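Local coordinates for protein ykuJ (Bacillus subtilis, PDB 2FFG) that is of unknown function but belongs to the DUF1797 family and packs two helices on a four-stranded antiparallel sheet, in an assembly of two chains, at residues A[6-11]-A[65-70]; A[25-30]-A[37-42]; A[48-53]-A[72-77]. All coordinates share one frame; numbering follows the deposited sequence.

Contact 1: A[6-11]-A[65-70]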
loop_
_atom_site.group_PDB
_atom_site.type_symbol
_atom_site.label_atom_id
_atom_site.label_comp_id
_atom_site.label_asym_id
_atom_site.label_seq_id
_atom_site.Cartn_x
_atom_site.Cartn_y
_atom_site.Cartn_z
ATOM N N GLY A 6 11.890 0.387 -3.147
ATOM C CA GLY A 6 10.491 0.639 -2.859
ATOM C C GLY A 6 9.496 -0.225 -3.606
ATOM O O GLY A 6 8.415 -0.501 -3.089
ATOM N N ILE A 7 9.849 -0.644 -4.818
ATOM C CA ILE A 7 8.967 -1.489 -5.629
ATOM C C ILE A 7 8.963 -2.930 -5.126
ATOM O O ILE A 7 7.940 -3.611 -5.145
ATOM C CB ILE A 7 9.422 -1.526 -7.104
ATOM C CG1 ILE A 7 9.293 -0.138 -7.731
ATOM C CG2 ILE A 7 8.626 -2.589 -7.871
ATOM C CD1 ILE A 7 7.929 0.546 -7.718
ATOM N N ILE A 8 10.130 -3.391 -4.706
ATOM C CA ILE A 8 10.282 -4.744 -4.210
ATOM C C ILE A 8 9.557 -4.896 -2.884
ATOM O O ILE A 8 8.893 -5.896 -2.643
ATOM C CB ILE A 8 11.774 -5.081 -4.028
ATOM C CG1 ILE A 8 12.485 -5.000 -5.385
ATOM C CG2 ILE A 8 11.919 -6.458 -3.387
ATOM C CD1 ILE A 8 14.010 -4.999 -5.312
ATOM N N THR A 9 9.688 -3.895 -2.025
ATOM C CA THR A 9 9.027 -3.936 -0.735
ATOM C C THR A 9 7.528 -4.088 -0.962
ATOM O O THR A 9 6.886 -4.991 -0.415
ATOM C CB THR A 9 9.286 -2.650 0.073
ATOM O OG1 THR A 9 10.695 -2.452 0.219
ATOM C CG2 THR A 9 8.667 -2.771 1.461
ATOM N N ARG A 10 6.982 -3.214 -1.798
ATOM C CA ARG A 10 5.562 -3.239 -2.095
ATOM C C ARG A 10 5.087 -4.583 -2.653
ATOM O O ARG A 10 3.968 -5.021 -2.376
ATOM C CB ARG A 10 5.226 -2.106 -3.064
ATOM C CG ARG A 10 5.327 -0.716 -2.443
ATOM C CD ARG A 10 5.193 0.371 -3.508
ATOM N NE ARG A 10 5.071 1.713 -2.939
ATOM C CZ ARG A 10 6.056 2.381 -2.349
ATOM N NH1 ARG A 10 7.261 1.848 -2.241
ATOM N NH2 ARG A 10 5.830 3.593 -1.862
ATOM N N LEU A 11 5.934 -5.236 -3.442
ATOM C CA LEU A 11 5.566 -6.517 -4.015
ATOM C C LEU A 11 5.652 -7.623 -2.977
ATOM O O LEU A 11 4.951 -8.621 -3.072
ATOM C CB LEU A 11 6.455 -6.851 -5.218
ATOM C CG LEU A 11 6.311 -5.923 -6.432
ATOM C CD1 LEU A 11 7.196 -6.414 -7.567
ATOM C CD2 LEU A 11 4.867 -5.878 -6.879
ATOM N N ASP A 65 7.398 -15.342 -12.320
ATOM C CA ASP A 65 7.383 -16.209 -11.150
ATOM C C ASP A 65 8.449 -15.748 -10.176
ATOM O O ASP A 65 8.624 -16.336 -9.115
ATOM C CB ASP A 65 7.638 -17.667 -11.546
ATOM C CG ASP A 65 8.951 -17.850 -12.279
ATOM O OD1 ASP A 65 9.080 -17.334 -13.410
ATOM O OD2 ASP A 65 9.859 -18.504 -11.725
ATOM N N ASN A 66 9.145 -14.675 -10.532
ATOM C CA ASN A 66 10.188 -14.151 -9.676
ATOM C C ASN A 66 10.009 -12.662 -9.377
ATOM O O ASN A 66 10.004 -11.826 -10.278
ATOM C CB ASN A 66 11.551 -14.392 -10.319
ATOM C CG ASN A 66 12.683 -13.893 -9.461
ATOM O OD1 ASN A 66 12.739 -12.713 -9.126
ATOM N ND2 ASN A 66 13.592 -14.789 -9.092
ATOM N N ILE A 67 9.881 -12.347 -8.094
ATOM C CA ILE A 67 9.689 -10.986 -7.628
ATOM C C ILE A 67 10.754 -9.979 -8.097
ATOM O O ILE A 67 10.440 -8.823 -8.384
ATOM C CB ILE A 67 9.614 -10.968 -6.092
ATOM C CG1 ILE A 67 9.141 -9.599 -5.612
ATOM C CG2 ILE A 67 10.980 -11.310 -5.498
ATOM C CD1 ILE A 67 10.145 -8.417 -5.585
ATOM N N ASP A 68 12.007 -10.408 -8.179
ATOM C CA ASP A 68 13.062 -9.498 -8.610
ATOM C C ASP A 68 12.912 -9.142 -10.076
ATOM O O ASP A 68 13.171 -8.007 -10.476
ATOM C CB ASP A 68 14.461 -10.102 -8.373
ATOM C CG ASP A 68 14.860 -10.104 -6.905
ATOM O OD1 ASP A 68 14.373 -9.235 -6.157
ATOM O OD2 ASP A 68 15.672 -10.963 -6.502
HETATM N N MSE A 69 12.483 -10.113 -10.872
HETATM C CA MSE A 69 12.307 -9.898 -12.293
HETATM C C MSE A 69 11.086 -9.066 -12.667
HETATM O O MSE A 69 11.114 -8.339 -13.657
HETATM C CB MSE A 69 12.281 -11.242 -12.994
HETATM C CG MSE A 69 13.627 -11.924 -12.903
HETATM SE SE MSE A 69 13.634 -13.674 -13.642
HETATM C CE MSE A 69 13.445 -13.186 -15.510
ATOM N N VAL A 70 10.012 -9.170 -11.896
ATOM C CA VAL A 70 8.834 -8.381 -12.190
ATOM C C VAL A 70 9.121 -6.951 -11.724
ATOM O O VAL A 70 8.717 -5.986 -12.359
ATOM C CB VAL A 70 7.583 -8.956 -11.488
ATOM C CG1 VAL A 70 7.771 -8.951 -9.974
ATOM C CG2 VAL A 70 6.351 -8.157 -11.899
#
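The carboxylate of D68 is the one flat group that borders the other segment, and it does so at the margin, with OD1 4.3 Å from CD1 of I8. The guanidinium of R10 takes no part across the contact and turns back on its own helix: G6 O lies in the guanidinium plane, at its edge, 2.8 Å from NH1, while NH1 in turn stands 48° out of the plane of that carbonyl. This bond holds the head of R10 beside its own turn, and NE makes a salt bridge with E16 of the second subunit.

Inside the margin marked by D68 the contact is aliphatic. I67 and L11 carry the largest shares. CG1 of I67 is anti to the backbone N (chi1 -169°), and beyond it CD1 meets CG2 of I8 at 3.4 Å, the two side chains crossing at about a right angle. L11 crosses I67 obliquely, its CB 3.9 Å from CG1 of I67. Here the first helix of the chain, 3-21, meets the start of the last, 67-79, both lying on one face of an antiparallel sheet, and F48 of that sheet touches L11, I67 and V70. L11 and V70 reach toward each other tip to tip, CD1 of L11 being 3.5 Å from CG1 of V70.

The start of helix 67-79 is fixed by N66 as N-cap. Its OD1 accepts from M69 N at 3.1 Å, with the donor 36° above the plane of the side-chain amide, and takes a second, weak bond from D68 N.

Contact 2: A[25-30]-A[37-42]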
loop_
_atom_site.group_PDB
_atom_site.type_symbol
_atom_site.label_atom_id
_atom_site.label_comp_id
_atom_site.label_asym_id
_atom_site.label_seq_id
_atom_site.Cartn_x
_atom_site.Cartn_y
_atom_site.Cartn_z
HETATM N N MSE A 25 -4.435 -10.793 -5.152
HETATM C CA MSE A 25 -4.443 -9.399 -4.747
HETATM C C MSE A 25 -3.661 -8.602 -5.787
HETATM O O MSE A 25 -2.775 -9.140 -6.443
HETATM C CB MSE A 25 -3.811 -9.242 -3.366
HETATM C CG MSE A 25 -4.531 -8.234 -2.485
HETATM SE SE MSE A 25 -6.256 -8.882 -1.850
HETATM C CE MSE A 25 -5.736 -9.243 -0.022
ATOM N N GLN A 26 -3.986 -7.323 -5.931
ATOM C CA GLN A 26 -3.320 -6.497 -6.925
ATOM C C GLN A 26 -3.131 -5.051 -6.484
ATOM O O GLN A 26 -3.795 -4.584 -5.567
ATOM C CB GLN A 26 -4.142 -6.517 -8.207
ATOM C CG GLN A 26 -5.583 -6.131 -7.960
ATOM C CD GLN A 26 -6.374 -5.961 -9.231
ATOM O OE1 GLN A 26 -6.036 -5.132 -10.075
ATOM N NE2 GLN A 26 -7.443 -6.743 -9.378
ATOM N N ARG A 27 -2.210 -4.353 -7.145
ATOM C CA ARG A 27 -1.966 -2.942 -6.874
ATOM C C ARG A 27 -1.442 -2.247 -8.134
ATOM O O ARG A 27 -1.010 -2.895 -9.093
ATOM C CB ARG A 27 -0.995 -2.749 -5.704
ATOM C CG ARG A 27 0.459 -3.069 -5.979
ATOM C CD ARG A 27 1.233 -3.114 -4.677
ATOM N NE ARG A 27 1.400 -1.800 -4.046
ATOM C CZ ARG A 27 1.740 -1.615 -2.765
ATOM N NH1 ARG A 27 1.947 -2.658 -1.961
ATOM N NH2 ARG A 27 1.885 -0.383 -2.287
ATOM N N TYR A 28 -1.509 -0.921 -8.126
ATOM C CA TYR A 28 -1.074 -0.119 -9.254
ATOM C C TYR A 28 0.236 0.569 -8.951
ATOM O O TYR A 28 0.626 0.737 -7.803
ATOM C CB TYR A 28 -2.092 0.980 -9.565
ATOM C CG TYR A 28 -3.413 0.488 -10.070
ATOM C CD1 TYR A 28 -3.585 0.153 -11.409
ATOM C CD2 TYR A 28 -4.499 0.338 -9.207
ATOM C CE1 TYR A 28 -4.807 -0.323 -11.887
ATOM C CE2 TYR A 28 -5.737 -0.140 -9.675
ATOM C CZ TYR A 28 -5.879 -0.468 -11.016
ATOM O OH TYR A 28 -7.084 -0.938 -11.490
ATOM N N PHE A 29 0.917 0.957 -10.014
ATOM C CA PHE A 29 2.146 1.705 -9.898
ATOM C C PHE A 29 1.877 2.835 -10.851
ATOM O O PHE A 29 1.660 2.614 -12.041
ATOM C CB PHE A 29 3.357 0.898 -10.357
ATOM C CG PHE A 29 3.768 -0.154 -9.385
ATOM C CD1 PHE A 29 3.115 -1.381 -9.353
ATOM C CD2 PHE A 29 4.767 0.101 -8.455
ATOM C CE1 PHE A 29 3.452 -2.340 -8.403
ATOM C CE2 PHE A 29 5.114 -0.847 -7.498
ATOM C CZ PHE A 29 4.457 -2.069 -7.470
ATOM N N GLU A 30 1.838 4.045 -10.323
ATOM C CA GLU A 30 1.590 5.192 -11.157
ATOM C C GLU A 30 2.724 6.190 -11.077
ATOM O O GLU A 30 3.499 6.201 -10.122
ATOM C CB GLU A 30 0.263 5.847 -10.775
ATOM C CG GLU A 30 0.059 6.079 -9.303
ATOM C CD GLU A 30 -1.301 6.703 -8.998
ATOM O OE1 GLU A 30 -2.343 6.070 -9.284
ATOM O OE2 GLU A 30 -1.324 7.836 -8.468
ATOM N N CYS A 37 0.949 0.770 -14.668
ATOM C CA CYS A 37 0.742 -0.673 -14.632
ATOM C C CYS A 37 0.192 -1.179 -13.286
ATOM O O CYS A 37 0.198 -0.476 -12.279
ATOM C CB CYS A 37 2.061 -1.398 -14.948
ATOM S SG CYS A 37 3.366 -1.188 -13.697
ATOM N N SER A 38 -0.313 -2.406 -13.288
ATOM C CA SER A 38 -0.812 -3.014 -12.070
ATOM C C SER A 38 -0.243 -4.430 -12.000
ATOM O O SER A 38 0.033 -5.058 -13.026
ATOM C CB SER A 38 -2.333 -3.060 -12.068
ATOM O OG SER A 38 -2.814 -3.895 -13.099
ATOM N N VAL A 39 -0.034 -4.921 -10.788
ATOM C CA VAL A 39 0.491 -6.261 -10.627
ATOM C C VAL A 39 -0.444 -7.064 -9.737
ATOM O O VAL A 39 -0.926 -6.577 -8.721
ATOM C CB VAL A 39 1.925 -6.242 -10.020
ATOM C CG1 VAL A 39 1.922 -5.492 -8.701
ATOM C CG2 VAL A 39 2.432 -7.670 -9.813
ATOM N N LYS A 40 -0.712 -8.294 -10.144
ATOM C CA LYS A 40 -1.579 -9.174 -9.383
ATOM C C LYS A 40 -0.777 -10.408 -8.980
ATOM O O LYS A 40 -0.049 -10.993 -9.794
ATOM C CB LYS A 40 -2.782 -9.569 -10.235
ATOM C CG LYS A 40 -3.881 -10.286 -9.489
ATOM C CD LYS A 40 -5.132 -10.382 -10.357
ATOM C CE LYS A 40 -6.300 -10.980 -9.591
ATOM N NZ LYS A 40 -7.540 -11.021 -10.414
ATOM N N TYR A 41 -0.881 -10.786 -7.714
ATOM C CA TYR A 41 -0.166 -11.951 -7.223
ATOM C C TYR A 41 -1.094 -13.139 -7.067
ATOM O O TYR A 41 -2.082 -13.061 -6.335
ATOM C CB TYR A 41 0.493 -11.662 -5.874
ATOM C CG TYR A 41 1.243 -12.855 -5.331
ATOM C CD1 TYR A 41 2.430 -13.275 -5.926
ATOM C CD2 TYR A 41 0.758 -13.580 -4.245
ATOM C CE1 TYR A 41 3.127 -14.386 -5.456
ATOM C CE2 TYR A 41 1.448 -14.704 -3.759
ATOM C CZ TYR A 41 2.634 -15.097 -4.373
ATOM O OH TYR A 41 3.333 -16.187 -3.903
ATOM N N PHE A 42 -0.782 -14.233 -7.758
ATOM C CA PHE A 42 -1.586 -15.447 -7.659
ATOM C C PHE A 42 -0.825 -16.470 -6.830
ATOM O O PHE A 42 0.240 -16.919 -7.234
ATOM C CB PHE A 42 -1.863 -16.037 -9.043
ATOM C CG PHE A 42 -2.667 -15.144 -9.936
ATOM C CD1 PHE A 42 -2.070 -14.083 -10.608
ATOM C CD2 PHE A 42 -4.030 -15.351 -10.096
ATOM C CE1 PHE A 42 -2.825 -13.242 -11.425
ATOM C CE2 PHE A 42 -4.792 -14.516 -10.912
ATOM C CZ PHE A 42 -4.189 -13.462 -11.575
#
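R27 pairs with V39 at the middle of two antiparallel strands that run at 159° to each other, with hydrogen-bonded pairs M25-Y41, R27-V39 and F29-C37 alternating with the non-hydrogen-bonded pairs Q26-K40 and Y28-S38. V39 N reaches R27 O at 2.8 Å; in the M25-Y41 pair the bond from M25 N to Y41 O is weak, while its return bond, Y41 N to M25 O, is short.

On the face that carries R27, F29, C37 and V39, the phenyl of F29 is met in its own plane: CG1 of V39 sits at its edge, 3.5 Å from CE1. The same methyl lies 3.9 Å from CG of R27, for R27 and V39 stand side by side and point the same way. C37 SG approaches the F29 ring obliquely, 5.3 Å from its centroid and 58° off the normal, a sulfur-aromatic contact. Farther out R27 bends at chi3 (-70°), and its NH2 forms a salt bridge with E16 of the second subunit.

The opposite face carries Q26, Y28, S38 and K40. Y28 lays CD1 3.5 Å from CB of S38, and its ring has a cation-pi partner in K35; beyond them, CB of Q26 and CB of K40 stand 3.9 Å apart.

The alternation is that of an antiparallel ladder; since strands 25-31 and 34-42 follow each other directly in the chain, they form a beta hairpin, the opening pair of an antiparallel meander whose face with F29 and V39 is covered by helices.

Contact 3: A[48-53]-A[72-77]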
loop_
_atom_site.group_PDB
_atom_site.type_symbol
_atom_site.label_atom_id
_atom_site.label_comp_id
_atom_site.label_asym_id
_atom_site.label_seq_id
_atom_site.Cartn_x
_atom_site.Cartn_y
_atom_site.Cartn_z
ATOM N N PHE A 48 3.545 -13.542 -10.321
ATOM C CA PHE A 48 3.003 -12.211 -10.473
ATOM C C PHE A 48 2.541 -12.045 -11.907
ATOM O O PHE A 48 3.158 -12.570 -12.835
ATOM C CB PHE A 48 4.066 -11.161 -10.179
ATOM C CG PHE A 48 4.587 -11.201 -8.775
ATOM C CD1 PHE A 48 5.477 -12.190 -8.374
ATOM C CD2 PHE A 48 4.178 -10.256 -7.845
ATOM C CE1 PHE A 48 5.951 -12.235 -7.067
ATOM C CE2 PHE A 48 4.646 -10.293 -6.535
ATOM C CZ PHE A 48 5.528 -11.279 -6.146
ATOM N N GLU A 49 1.435 -11.339 -12.082
ATOM C CA GLU A 49 0.927 -11.061 -13.411
ATOM C C GLU A 49 0.967 -9.545 -13.582
ATOM O O GLU A 49 0.290 -8.806 -12.870
ATOM C CB GLU A 49 -0.502 -11.563 -13.568
ATOM C CG GLU A 49 -1.051 -11.336 -14.963
ATOM C CD GLU A 49 -2.518 -11.681 -15.073
ATOM O OE1 GLU A 49 -3.336 -11.038 -14.375
ATOM O OE2 GLU A 49 -2.854 -12.590 -15.855
ATOM N N LEU A 50 1.793 -9.086 -14.509
ATOM C CA LEU A 50 1.914 -7.663 -14.759
ATOM C C LEU A 50 1.050 -7.230 -15.945
ATOM O O LEU A 50 1.119 -7.809 -17.027
ATOM C CB LEU A 50 3.371 -7.312 -15.027
ATOM C CG LEU A 50 3.686 -5.838 -15.286
ATOM C CD1 LEU A 50 3.687 -5.056 -13.982
ATOM C CD2 LEU A 50 5.042 -5.732 -15.955
ATOM N N THR A 51 0.232 -6.213 -15.715
ATOM C CA THR A 51 -0.641 -5.659 -16.737
ATOM C C THR A 51 -0.128 -4.260 -17.080
ATOM O O THR A 51 -0.000 -3.403 -16.203
ATOM C CB THR A 51 -2.088 -5.599 -16.222
ATOM O OG1 THR A 51 -2.545 -6.934 -15.970
ATOM C CG2 THR A 51 -2.999 -4.948 -17.239
ATOM N N VAL A 52 0.187 -4.052 -18.358
ATOM C CA VAL A 52 0.723 -2.784 -18.848
ATOM C C VAL A 52 -0.340 -2.030 -19.644
ATOM O O VAL A 52 -0.803 -2.498 -20.687
ATOM C CB VAL A 52 1.939 -3.024 -19.772
ATOM C CG1 VAL A 52 2.595 -1.694 -20.132
ATOM C CG2 VAL A 52 2.922 -3.974 -19.102
ATOM N N PHE A 53 -0.706 -0.847 -19.173
ATOM C CA PHE A 53 -1.745 -0.078 -19.848
ATOM C C PHE A 53 -1.279 0.693 -21.080
ATOM O O PHE A 53 -0.116 1.091 -21.196
ATOM C CB PHE A 53 -2.407 0.881 -18.844
ATOM C CG PHE A 53 -2.973 0.184 -17.631
ATOM C CD1 PHE A 53 -4.038 -0.707 -17.757
ATOM C CD2 PHE A 53 -2.401 0.370 -16.371
ATOM C CE1 PHE A 53 -4.523 -1.405 -16.647
ATOM C CE2 PHE A 53 -2.877 -0.322 -15.252
ATOM C CZ PHE A 53 -3.939 -1.212 -15.390
ATOM N N ILE A 72 11.979 -5.415 -11.760
ATOM C CA ILE A 72 12.856 -4.800 -12.743
ATOM C C ILE A 72 12.052 -4.267 -13.918
ATOM O O ILE A 72 12.257 -3.145 -14.386
ATOM C CB ILE A 72 13.888 -5.834 -13.234
ATOM C CG1 ILE A 72 14.868 -6.127 -12.100
ATOM C CG2 ILE A 72 14.597 -5.342 -14.486
ATOM C CD1 ILE A 72 15.738 -7.366 -12.304
ATOM N N GLU A 73 11.134 -5.097 -14.387
ATOM C CA GLU A 73 10.273 -4.754 -15.501
ATOM C C GLU A 73 9.451 -3.522 -15.133
ATOM O O GLU A 73 9.319 -2.586 -15.929
ATOM C CB GLU A 73 9.356 -5.942 -15.799
ATOM C CG GLU A 73 8.446 -5.780 -17.002
ATOM C CD GLU A 73 9.182 -5.920 -18.317
ATOM O OE1 GLU A 73 10.145 -6.715 -18.384
ATOM O OE2 GLU A 73 8.777 -5.247 -19.289
ATOM N N ILE A 74 8.898 -3.519 -13.924
ATOM C CA ILE A 74 8.102 -2.383 -13.486
ATOM C C ILE A 74 8.968 -1.129 -13.468
ATOM O O ILE A 74 8.572 -0.077 -13.971
ATOM C CB ILE A 74 7.506 -2.600 -12.090
ATOM C CG1 ILE A 74 6.530 -3.780 -12.113
ATOM C CG2 ILE A 74 6.753 -1.348 -11.653
ATOM C CD1 ILE A 74 6.639 -4.865 -13.198
ATOM N N PHE A 75 10.157 -1.253 -12.895
ATOM C CA PHE A 75 11.089 -0.138 -12.807
ATOM C C PHE A 75 11.374 0.474 -14.181
ATOM O O PHE A 75 11.177 1.669 -14.397
ATOM C CB PHE A 75 12.401 -0.603 -12.166
ATOM C CG PHE A 75 13.451 0.470 -12.084
ATOM C CD1 PHE A 75 13.418 1.421 -11.065
ATOM C CD2 PHE A 75 14.446 0.561 -13.052
ATOM C CE1 PHE A 75 14.364 2.451 -11.011
ATOM C CE2 PHE A 75 15.396 1.587 -13.009
ATOM C CZ PHE A 75 15.350 2.533 -11.982
ATOM N N GLU A 76 11.830 -0.355 -15.115
ATOM C CA GLU A 76 12.148 0.137 -16.446
ATOM C C GLU A 76 10.929 0.772 -17.115
ATOM O O GLU A 76 11.042 1.733 -17.874
ATOM C CB GLU A 76 12.713 -1.006 -17.300
ATOM C CG GLU A 76 13.946 -1.661 -16.677
ATOM C CD GLU A 76 14.668 -2.625 -17.613
ATOM O OE1 GLU A 76 14.016 -3.212 -18.497
ATOM O OE2 GLU A 76 15.895 -2.815 -17.458
ATOM N N LEU A 77 9.764 0.230 -16.808
ATOM C CA LEU A 77 8.513 0.720 -17.368
ATOM C C LEU A 77 8.192 2.110 -16.813
ATOM O O LEU A 77 7.736 2.997 -17.533
ATOM C CB LEU A 77 7.406 -0.269 -17.014
ATOM C CG LEU A 77 6.331 -0.642 -18.021
ATOM C CD1 LEU A 77 6.931 -0.894 -19.416
ATOM C CD2 LEU A 77 5.631 -1.886 -17.485
#
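L50 makes the widest contact here, its two methyls entering between E73, I74 and L77. CD2 lies 3.6 Å from CG of E73, the two side chains crossing, and 4.2 Å from CD2 of L77. Against I74 the leucine slides past in the opposite direction, but the approach of the methyl ends is too close to be trusted, and the placement of CD1 of I74 is doubtful. V52, two residues on, meets L77 tip to tip, offering both its methyls to CD2 of L77, CG2 at 3.8 Å.

CG of L50 is anti to the backbone N (chi1 -179°), which carries its methyls toward the helix; CG of E73 is likewise anti (chi1 -176°). An alanine at L50 would probably leave CG of E73 and CD2 of L77 without this apolar neighbour and open a gap between strand and helix.

In the next shell, L50 and V52 are held by backbone hydrogen bonds to Y62 and N60 of the adjoining strand, and the helix by its own, such as L77 N to E73 O. F64 also touches E73, while F29 touches I74.

Segments 48-53 and 72-77 run nearly parallel, 15° apart with axes 10.5 Å distant at closest approach, so this part of the helix follows the strand. Strand 47-54 is an inner one, flanked by 34-42 and 57-64, and F75 of the helix packs on Q3 and L4 of helix 3-21.

How the contacts relate
The three contacts show how a small alpha/beta chain can pack two terminal helices on one face of a sheet. Their centres lie only about 9 to 11 Å apart. Contact 2 forms within the sheet, between strands 25-31 and 34-42; contact 3 runs from the next strand, 47-54, to helix 67-79; contact 1 joins that helix to helix 3-21. Along the chain, contact 2 falls between the two segments of contact 1 and closes before contact 3 opens, whereas contacts 1 and 3 interleave and share the last helix. The rings of F29 and F48 link them, each touching residues of more than one contact. R10 and R27, from contacts 1 and 2, both meet E16 of the second subunit, which places this edge at the subunit interface.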